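PDB 6BVD: light Chain from Clostridium botulinum, which is the zinc metalloprotease domain of a mosaic botulinum neurotoxin and probably cleaves a neuronal SNARE protein, as the light chains of related serotypes do. Local coordinates for residues Leu120-Thr125 with Ala182-Asp187. Numbering follows the deposited sequence.
Sequences LGNSYT and ATPYKD
A182 against Y124 and P184 against N122 make the apolar contact between the two loops. The A182 methyl meets the Y124 ring obliquely, CB 3.6 Å from CD2 of Y124, and the same carbon sits 4.0 Å from OD1 of N122. Next to it, CB of N122 rests against the proline ring, 3.8 Å from CB of P184 and slightly farther from CG. The buried surface is small, 219 Å² summed over both sides.

No direct hydrogen bond joins the segments; the polar link is a water. It accepts from the backbone N of S123 and donates to OD2 of D187, 2.9 Å away, on the more exposed part of the contact. OG of S123 stays 3.9 Å from that carboxylate oxygen.

The 120-125 side is folded as a type I beta turn from N122 to T125, closed by T125 N to N122 O at 3.2 Å, with an overlapping Asx turn at N122. A chi1 of 58° sets N122 CG between the backbone N and the carbonyl carbon. OD1 of N122 accepts from the backbone N of Y124 at 3.0 Å, the donor tilted 16° from the carbonyl plane. OG1 of T125 receives the N-H of N122 with an N-H...OG1 angle of 166°, nearly straight.

The contact joins the loop after helix 104-115 to the loop between strands 168-171 and 193-196 of the mixed sheet. Y174, in the same loop as A182, touches the N122 side chain and pairs with A182 through a backbone hydrogen bond, while M180 packs on Y124.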
# COMPACT_ATOMS: atom_id res chain seq x y z
N LEU A 120 -19.36 -22.10 21.12
CA LEU A 120 -20.73 -21.66 21.51
C LEU A 120 -21.15 -22.32 22.84
O LEU A 120 -22.01 -23.21 22.90
CB LEU A 120 -21.74 -21.94 20.37
CG LEU A 120 -21.47 -21.20 19.05
CD1 LEU A 120 -22.51 -21.55 17.93
CD2 LEU A 120 -21.35 -19.67 19.20
N GLY A 121 -20.47 -21.93 23.92
CA GLY A 121 -20.82 -22.48 25.21
C GLY A 121 -19.67 -22.24 26.16
O GLY A 121 -18.57 -21.85 25.71
N ASN A 122 -19.92 -22.43 27.45
CA ASN A 122 -18.86 -22.28 28.44
C ASN A 122 -19.16 -23.12 29.68
O ASN A 122 -20.07 -23.96 29.67
CB ASN A 122 -18.68 -20.80 28.79
CG ASN A 122 -19.96 -20.15 29.33
OD1 ASN A 122 -20.42 -20.47 30.41
ND2 ASN A 122 -20.51 -19.18 28.59
N SER A 123 -18.39 -22.92 30.77
CA SER A 123 -18.56 -23.78 31.92
C SER A 123 -19.98 -23.80 32.49
O SER A 123 -20.42 -24.83 32.97
CB SER A 123 -17.58 -23.39 33.03
OG SER A 123 -16.28 -23.73 32.59
N TYR A 124 -20.68 -22.68 32.37
CA TYR A 124 -22.01 -22.51 32.96
C TYR A 124 -23.15 -22.50 31.94
O TYR A 124 -24.19 -21.88 32.21
CB TYR A 124 -22.04 -21.21 33.75
CG TYR A 124 -21.09 -21.25 34.92
CD1 TYR A 124 -20.91 -22.42 35.66
CD2 TYR A 124 -20.34 -20.15 35.26
CE1 TYR A 124 -20.01 -22.47 36.77
CE2 TYR A 124 -19.43 -20.20 36.35
CZ TYR A 124 -19.29 -21.35 37.08
OH TYR A 124 -18.38 -21.37 38.15
N THR A 125 -22.97 -23.19 30.81
CA THR A 125 -24.08 -23.39 29.85
C THR A 125 -24.27 -24.90 29.65
O THR A 125 -23.38 -25.69 30.00
CB THR A 125 -23.84 -22.68 28.48
OG1 THR A 125 -22.68 -23.20 27.83
CG2 THR A 125 -23.68 -21.17 28.65
N ALA A 182 -18.11 -16.52 34.67
CA ALA A 182 -17.39 -17.44 33.80
C ALA A 182 -16.43 -16.63 32.94
O ALA A 182 -16.78 -15.53 32.45
CB ALA A 182 -18.36 -18.23 32.94
N THR A 183 -15.23 -17.17 32.74
CA THR A 183 -14.26 -16.54 31.85
C THR A 183 -13.84 -17.53 30.76
O THR A 183 -12.76 -18.11 30.82
CB THR A 183 -13.01 -16.06 32.64
OG1 THR A 183 -12.46 -17.18 33.34
CG2 THR A 183 -13.41 -15.02 33.64
N PRO A 184 -14.71 -17.73 29.76
CA PRO A 184 -14.44 -18.80 28.80
C PRO A 184 -13.15 -18.61 28.00
O PRO A 184 -12.64 -19.61 27.53
CB PRO A 184 -15.66 -18.78 27.84
CG PRO A 184 -16.43 -17.50 28.23
CD PRO A 184 -16.07 -17.19 29.64
N TYR A 185 -12.65 -17.38 27.86
CA TYR A 185 -11.40 -17.14 27.17
C TYR A 185 -10.15 -17.67 27.92
O TYR A 185 -9.02 -17.60 27.34
CB TYR A 185 -11.25 -15.63 26.89
CG TYR A 185 -11.27 -14.80 28.15
CD1 TYR A 185 -10.07 -14.43 28.77
CD2 TYR A 185 -12.48 -14.41 28.74
CE1 TYR A 185 -10.07 -13.67 29.90
CE2 TYR A 185 -12.47 -13.65 29.86
CZ TYR A 185 -11.27 -13.28 30.45
OH TYR A 185 -11.27 -12.54 31.60
N LYS A 186 -10.33 -18.14 29.15
CA LYS A 186 -9.25 -18.76 29.98
C LYS A 186 -9.45 -20.26 30.12
O LYS A 186 -8.58 -20.98 30.63
CB LYS A 186 -9.20 -18.14 31.38
CG LYS A 186 -8.97 -16.64 31.38
CD LYS A 186 -9.02 -16.02 32.79
CE LYS A 186 -7.71 -16.17 33.55
NZ LYS A 186 -7.77 -15.42 34.84
N ASP A 187 -10.58 -20.76 29.61
CA ASP A 187 -10.95 -22.15 29.85
C ASP A 187 -11.07 -23.02 28.57
O ASP A 187 -11.81 -23.99 28.60
CB ASP A 187 -12.31 -22.21 30.59
CG ASP A 187 -12.27 -21.59 31.97
OD1 ASP A 187 -11.20 -21.55 32.62
OD2 ASP A 187 -13.35 -21.12 32.41
O HOH W 1 -15.98 -20.95 31.23